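Local coordinates for protein extracellular serine protease (Aeromonas sobria, PDB 3WQB) that cleaves host plasma proteins after paired basic residues, one of them lysine, as a secreted, calcium-binding serine protease of the furin subfamily and a probable virulence factor, at residues Asn1-Gly9 / Glu22-Gln32; Ser41-Arg49 / Pro311-Asn319. The protein carries 1 engineered substitution. All coordinates share one frame; numbering follows the deposited sequence.

Contact 1: residues Asn1-Gly9 / Glu22-Gln32; sequences NEGCAPLTG and ERCLPGANPLQ. With CA (calcium ion), chain C.
Three oxygens grip the terminal amino nitrogen of N1: the backbone carbonyls of L25 and G27 and an ordered water. N1 N lies 2.8 Å from G27 O, in the plane of that carbonyl and on a lone pair. Its bond to L25 O is equally short (2.8 Å), but here the donor is tilted 17° from the carbonyl plane. The water accepts from both N1 N and Q32 NE2. Q32 NE2 also donates to P26 O, coming from above the plane of that carbonyl (3.0 Å), so one amide group braces the 26-27 backbone beside the chain terminus. Its other end, Q32 OE1, takes a nearly straight bond from N29 ND2 at 2.9 Å, and N29 OD1 in turn binds the calcium ion at 2.4 Å. N29, Q32 and the water thus run in series from the metal to N1.

A disulfide joins the segments further along, C4 SG to C24 SG at 2.1 Å, with SG of C4 anti to the backbone N (chi1 -179°). The P26 ring packs against this sulfur, and P26 CD lies 3.8 Å from C4 SG. N1 OD1 accepts from G3 N in an Asx turn, within a type I turn spanning N1 to C4. The whole is a disulfide-closed N-terminal loop leading into the first calcium site, which D87, V126, N128, I130 and T132 complete.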
# COMPACT_ATOMS: atom_id res chain seq x y z
N ASN A 1 -23.47 -22.79 -1.71
CA ASN A 1 -24.57 -23.69 -2.13
C ASN A 1 -24.50 -24.99 -1.35
O ASN A 1 -23.45 -25.62 -1.27
CB ASN A 1 -24.49 -23.96 -3.63
CG ASN A 1 -25.76 -24.55 -4.19
OD1 ASN A 1 -26.21 -25.62 -3.76
ND2 ASN A 1 -26.35 -23.87 -5.17
N GLU A 2 -25.63 -25.39 -0.77
CA GLU A 2 -25.67 -26.60 0.06
C GLU A 2 -25.46 -27.87 -0.77
O GLU A 2 -25.07 -28.91 -0.23
CB GLU A 2 -26.98 -26.67 0.86
CG GLU A 2 -27.05 -25.60 1.97
CD GLU A 2 -28.17 -25.85 2.97
OE1 GLU A 2 -28.68 -26.99 3.05
OE2 GLU A 2 -28.52 -24.90 3.70
N GLY A 3 -25.68 -27.76 -2.08
CA GLY A 3 -25.42 -28.84 -3.03
C GLY A 3 -23.96 -28.97 -3.45
O GLY A 3 -23.63 -29.84 -4.26
N CYS A 4 -23.10 -28.11 -2.92
CA CYS A 4 -21.67 -28.18 -3.20
C CYS A 4 -20.99 -28.93 -2.06
O CYS A 4 -20.75 -28.39 -0.97
CB CYS A 4 -21.09 -26.77 -3.37
SG CYS A 4 -19.32 -26.72 -3.75
N ALA A 5 -20.71 -30.20 -2.32
CA ALA A 5 -20.24 -31.13 -1.29
C ALA A 5 -18.74 -30.96 -1.03
O ALA A 5 -18.02 -30.49 -1.90
CB ALA A 5 -20.54 -32.56 -1.73
N PRO A 6 -18.27 -31.37 0.17
CA PRO A 6 -16.83 -31.35 0.40
C PRO A 6 -16.10 -32.29 -0.55
O PRO A 6 -16.65 -33.31 -0.99
CB PRO A 6 -16.69 -31.88 1.83
CG PRO A 6 -18.02 -31.62 2.45
CD PRO A 6 -19.02 -31.79 1.37
N LEU A 7 -14.86 -31.93 -0.88
CA LEU A 7 -13.97 -32.82 -1.60
C LEU A 7 -12.99 -33.43 -0.62
O LEU A 7 -12.69 -32.83 0.42
CB LEU A 7 -13.20 -32.06 -2.68
CG LEU A 7 -14.00 -31.51 -3.86
CD1 LEU A 7 -13.09 -30.62 -4.71
CD2 LEU A 7 -14.61 -32.63 -4.71
N THR A 8 -12.48 -34.61 -0.95
CA THR A 8 -11.48 -35.26 -0.11
C THR A 8 -10.14 -34.53 -0.17
O THR A 8 -9.34 -34.60 0.77
CB THR A 8 -11.25 -36.73 -0.50
OG1 THR A 8 -10.60 -36.79 -1.77
CG2 THR A 8 -12.57 -37.49 -0.55
N GLY A 9 -9.90 -33.83 -1.28
CA GLY A 9 -8.62 -33.18 -1.53
C GLY A 9 -7.60 -34.11 -2.17
O GLY A 9 -6.48 -33.70 -2.47
N GLU A 22 -15.73 -28.87 -11.34
CA GLU A 22 -15.90 -29.04 -9.89
C GLU A 22 -15.96 -27.70 -9.14
O GLU A 22 -15.97 -27.67 -7.91
CB GLU A 22 -14.79 -29.93 -9.31
CG GLU A 22 -14.84 -31.38 -9.81
CD GLU A 22 -16.06 -32.15 -9.32
OE1 GLU A 22 -16.73 -31.70 -8.37
OE2 GLU A 22 -16.32 -33.24 -9.88
N ARG A 23 -15.99 -26.61 -9.89
CA ARG A 23 -15.91 -25.27 -9.31
C ARG A 23 -17.25 -24.82 -8.70
O ARG A 23 -18.18 -24.46 -9.42
CB ARG A 23 -15.40 -24.31 -10.39
CG ARG A 23 -15.24 -22.87 -10.02
CD ARG A 23 -14.35 -22.23 -11.04
NE ARG A 23 -14.39 -20.77 -11.00
CZ ARG A 23 -15.28 -20.03 -11.66
NH1 ARG A 23 -16.23 -20.58 -12.41
NH2 ARG A 23 -15.21 -18.70 -11.57
N CYS A 24 -17.31 -24.86 -7.37
CA CYS A 24 -18.47 -24.41 -6.59
C CYS A 24 -18.03 -24.10 -5.17
O CYS A 24 -16.97 -24.57 -4.73
CB CYS A 24 -19.61 -25.45 -6.58
SG CYS A 24 -19.21 -27.05 -5.80
N LEU A 25 -18.85 -23.34 -4.46
CA LEU A 25 -18.61 -23.00 -3.06
C LEU A 25 -19.63 -23.62 -2.13
O LEU A 25 -20.84 -23.44 -2.34
CB LEU A 25 -18.69 -21.49 -2.85
CG LEU A 25 -17.79 -20.56 -3.66
CD1 LEU A 25 -18.21 -19.11 -3.49
CD2 LEU A 25 -16.31 -20.79 -3.27
N PRO A 26 -19.17 -24.34 -1.09
CA PRO A 26 -20.11 -24.72 -0.04
C PRO A 26 -20.64 -23.49 0.71
O PRO A 26 -20.02 -22.41 0.68
CB PRO A 26 -19.25 -25.58 0.91
CG PRO A 26 -18.09 -26.03 0.09
CD PRO A 26 -17.82 -24.87 -0.83
N GLY A 27 -21.78 -23.65 1.36
CA GLY A 27 -22.27 -22.63 2.28
C GLY A 27 -23.70 -22.20 2.03
O GLY A 27 -24.22 -22.32 0.92
N ALA A 28 -24.30 -21.65 3.08
CA ALA A 28 -25.69 -21.24 3.08
C ALA A 28 -25.83 -19.75 3.35
O ALA A 28 -26.87 -19.29 3.80
CB ALA A 28 -26.48 -22.05 4.11
N ASN A 29 -24.77 -18.99 3.08
CA ASN A 29 -24.83 -17.54 3.21
C ASN A 29 -25.60 -16.98 2.02
O ASN A 29 -25.19 -17.17 0.88
CB ASN A 29 -23.42 -16.95 3.27
CG ASN A 29 -22.58 -17.60 4.35
OD1 ASN A 29 -22.61 -17.18 5.50
ND2 ASN A 29 -21.82 -18.63 3.97
N PRO A 30 -26.74 -16.30 2.28
CA PRO A 30 -27.60 -15.93 1.16
C PRO A 30 -26.98 -15.02 0.09
O PRO A 30 -27.43 -15.04 -1.05
CB PRO A 30 -28.80 -15.24 1.85
CG PRO A 30 -28.83 -15.87 3.21
CD PRO A 30 -27.37 -16.01 3.57
N LEU A 31 -25.94 -14.27 0.45
CA LEU A 31 -25.34 -13.35 -0.51
C LEU A 31 -24.07 -13.88 -1.18
O LEU A 31 -23.47 -13.19 -2.02
CB LEU A 31 -25.04 -11.99 0.14
CG LEU A 31 -26.21 -11.28 0.83
CD1 LEU A 31 -25.68 -10.02 1.50
CD2 LEU A 31 -27.32 -10.94 -0.15
N GLN A 32 -23.65 -15.09 -0.83
CA GLN A 32 -22.35 -15.57 -1.32
C GLN A 32 -22.27 -15.74 -2.83
O GLN A 32 -21.19 -15.60 -3.41
CB GLN A 32 -21.88 -16.82 -0.58
CG GLN A 32 -22.61 -18.11 -0.91
CD GLN A 32 -22.06 -19.26 -0.10
OE1 GLN A 32 -22.13 -19.26 1.13
NE2 GLN A 32 -21.49 -20.25 -0.78
CA CA C . -22.40 -15.17 6.79
O HOH W 1 -22.43 -20.86 -3.44

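Contact 2: residues Ser41-Arg49 / Pro311-Asn319; sequences SGQDGFSAR and PSTNRLHGN
The ring of F46 has L316 CB over one face, a CH-pi contact with the carbon 4.1 Å from the ring centroid, while the guanidinium of R315 carries F46 CA over one of its own faces and meets D44 and S47 O near its edge. Ring and guanidinium planes are 63° apart, so the two groups do not stack. Two turns meet here: a type I' turn from D44 to S47 and a type I turn from N314 to H317, each opened by an Asx turn, in which D44 OD1 accepts from F46 N and N314 OD1 from L316 N. Within the subtilisin domain they join a loop before helix 60-64 to the one between strands 293-296 and 328-329.

R315 holds the 44-47 turn through its guanidinium. Its chain bends at chi3 (-49°), bringing NH1 and NH2 end-on to the D44 carboxylate; R315 NH2 lies 3.1 Å from D44 OD2. R315 NH1 also donates to S47 O at 2.9 Å, from above that carbonyl plane. D44 OD1 is bonded by R315 NH2 and F46 N from the same face of the carboxylate, and by Q34 NE2 as well; this gathering of donors would probably favour the ionised acid.

The backbones are joined by a nearly straight bond from R315 N to F46 O (2.9 Å). Beside it the N314 amide bridges two loops: N314 ND2 donates to G287 O and, at 3.1 Å, to G45 O.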
# COMPACT_ATOMS: atom_id res chain seq x y z
N SER A 41 -18.82 -16.02 -11.64
CA SER A 41 -19.59 -16.72 -12.68
C SER A 41 -20.20 -15.73 -13.66
O SER A 41 -21.14 -16.06 -14.37
CB SER A 41 -20.69 -17.54 -12.03
OG SER A 41 -21.58 -16.69 -11.33
N GLY A 42 -19.68 -14.50 -13.68
CA GLY A 42 -20.24 -13.45 -14.53
C GLY A 42 -21.43 -12.76 -13.89
O GLY A 42 -22.19 -12.06 -14.58
N GLN A 43 -21.59 -12.92 -12.58
CA GLN A 43 -22.71 -12.33 -11.84
C GLN A 43 -22.47 -10.84 -11.60
O GLN A 43 -21.33 -10.36 -11.62
CB GLN A 43 -22.99 -13.08 -10.53
CG GLN A 43 -21.97 -12.87 -9.42
CD GLN A 43 -20.81 -13.85 -9.48
OE1 GLN A 43 -20.01 -13.83 -10.42
NE2 GLN A 43 -20.68 -14.69 -8.44
N ASP A 44 -23.55 -10.10 -11.37
CA ASP A 44 -23.45 -8.65 -11.33
C ASP A 44 -23.11 -8.03 -9.97
O ASP A 44 -22.84 -6.83 -9.90
CB ASP A 44 -24.69 -7.98 -11.97
CG ASP A 44 -26.00 -8.29 -11.24
OD1 ASP A 44 -25.97 -8.73 -10.06
OD2 ASP A 44 -27.07 -8.08 -11.87
N GLY A 45 -23.07 -8.84 -8.91
CA GLY A 45 -22.86 -8.28 -7.56
C GLY A 45 -23.87 -7.20 -7.17
O GLY A 45 -23.56 -6.31 -6.37
N PHE A 46 -25.08 -7.30 -7.74
CA PHE A 46 -26.18 -6.33 -7.57
C PHE A 46 -25.98 -5.01 -8.31
O PHE A 46 -26.78 -4.07 -8.16
CB PHE A 46 -26.53 -6.10 -6.09
CG PHE A 46 -26.84 -7.36 -5.33
CD1 PHE A 46 -28.03 -8.05 -5.55
CD2 PHE A 46 -25.95 -7.84 -4.37
CE1 PHE A 46 -28.33 -9.21 -4.83
CE2 PHE A 46 -26.24 -9.00 -3.64
CZ PHE A 46 -27.43 -9.69 -3.87
N SER A 47 -24.93 -4.94 -9.12
CA SER A 47 -24.71 -3.81 -10.01
C SER A 47 -25.44 -4.05 -11.33
O SER A 47 -26.08 -5.09 -11.52
CB SER A 47 -23.21 -3.60 -10.26
OG SER A 47 -22.74 -4.45 -11.29
N ALA A 48 -25.31 -3.10 -12.26
CA ALA A 48 -26.05 -3.16 -13.52
C ALA A 48 -25.60 -4.28 -14.46
O ALA A 48 -26.37 -4.73 -15.30
CB ALA A 48 -26.00 -1.81 -14.23
N ARG A 49 -24.35 -4.74 -14.33
CA ARG A 49 -23.87 -5.83 -15.19
C ARG A 49 -22.81 -6.68 -14.51
O ARG A 49 -22.17 -6.24 -13.56
CB ARG A 49 -23.36 -5.31 -16.54
CG ARG A 49 -21.97 -4.67 -16.51
CD ARG A 49 -21.34 -4.70 -17.90
NE ARG A 49 -20.05 -4.00 -17.95
CZ ARG A 49 -18.87 -4.55 -17.66
NH1 ARG A 49 -18.79 -5.83 -17.29
NH2 ARG A 49 -17.77 -3.83 -17.73
N PRO A 311 -28.41 6.79 -0.61
CA PRO A 311 -28.86 5.77 -1.56
C PRO A 311 -27.78 5.37 -2.56
O PRO A 311 -26.86 6.13 -2.84
CB PRO A 311 -30.01 6.47 -2.30
CG PRO A 311 -29.75 7.91 -2.13
CD PRO A 311 -29.18 8.04 -0.76
N SER A 312 -27.93 4.15 -3.08
CA SER A 312 -27.04 3.61 -4.10
C SER A 312 -27.88 2.94 -5.18
O SER A 312 -28.94 2.38 -4.89
CB SER A 312 -26.10 2.57 -3.48
OG SER A 312 -25.29 1.96 -4.47
N THR A 313 -27.38 2.97 -6.41
CA THR A 313 -28.00 2.18 -7.48
C THR A 313 -27.69 0.68 -7.34
O THR A 313 -28.28 -0.14 -8.03
CB THR A 313 -27.61 2.66 -8.90
OG1 THR A 313 -26.21 2.44 -9.11
CG2 THR A 313 -27.94 4.15 -9.10
N ASN A 314 -26.76 0.32 -6.46
CA ASN A 314 -26.58 -1.08 -6.15
C ASN A 314 -27.86 -1.67 -5.56
O ASN A 314 -28.41 -1.12 -4.60
CB ASN A 314 -25.40 -1.30 -5.21
CG ASN A 314 -25.11 -2.75 -5.00
OD1 ASN A 314 -25.78 -3.43 -4.21
ND2 ASN A 314 -24.15 -3.28 -5.76
N ARG A 315 -28.35 -2.77 -6.14
CA ARG A 315 -29.67 -3.28 -5.75
C ARG A 315 -29.77 -3.86 -4.35
O ARG A 315 -30.87 -4.04 -3.82
CB ARG A 315 -30.20 -4.29 -6.78
CG ARG A 315 -30.30 -3.76 -8.20
CD ARG A 315 -31.01 -4.75 -9.13
NE ARG A 315 -30.47 -6.10 -9.03
CZ ARG A 315 -29.37 -6.54 -9.66
NH1 ARG A 315 -28.70 -5.74 -10.48
NH2 ARG A 315 -28.96 -7.79 -9.48
N LEU A 316 -28.63 -4.18 -3.73
CA LEU A 316 -28.64 -4.71 -2.38
C LEU A 316 -29.02 -3.65 -1.35
O LEU A 316 -29.51 -3.98 -0.27
CB LEU A 316 -27.27 -5.31 -2.05
CG LEU A 316 -27.04 -5.92 -0.66
CD1 LEU A 316 -27.99 -7.07 -0.41
CD2 LEU A 316 -25.60 -6.37 -0.50
N HIS A 317 -28.79 -2.38 -1.68
CA HIS A 317 -28.98 -1.29 -0.72
C HIS A 317 -30.44 -0.91 -0.56
O HIS A 317 -31.19 -0.91 -1.52
CB HIS A 317 -28.16 -0.08 -1.15
CG HIS A 317 -26.67 -0.27 -1.02
ND1 HIS A 317 -25.86 0.70 -0.47
CD2 HIS A 317 -25.86 -1.29 -1.38
CE1 HIS A 317 -24.61 0.28 -0.49
NE2 HIS A 317 -24.58 -0.93 -1.04
N GLY A 318 -30.83 -0.61 0.68
CA GLY A 318 -32.21 -0.22 0.99
C GLY A 318 -33.22 -1.20 0.43
O GLY A 318 -34.25 -0.80 -0.13
N ASN A 319 -32.90 -2.48 0.58
CA ASN A 319 -33.67 -3.58 0.01
C ASN A 319 -34.22 -4.45 1.13
O ASN A 319 -33.49 -5.24 1.73
CB ASN A 319 -32.77 -4.39 -0.93
CG ASN A 319 -33.53 -5.45 -1.70
OD1 ASN A 319 -34.43 -6.11 -1.16
ND2 ASN A 319 -33.16 -5.65 -2.96

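The two contacts follow one another along the chain, their centres about 22 Å apart, and meet through L31. L31 CD2 lies 3.9 Å from F46 CZ and 3.9 Å from L316 CD1, so the L31 side chain packs against both segments of contact 2. L316 also lies near ligand residues of two calcium sites: its side chain is about 6 Å from that of T132, a ligand of the first calcium, and about 5 Å from that of N306, a ligand of the second. Contact 1 supplies a ligand to the first site directly, through N29, whereas the 311-319 segment reaches the second site through G318 N, which donates to N306 OD1, a residue that binds the calcium.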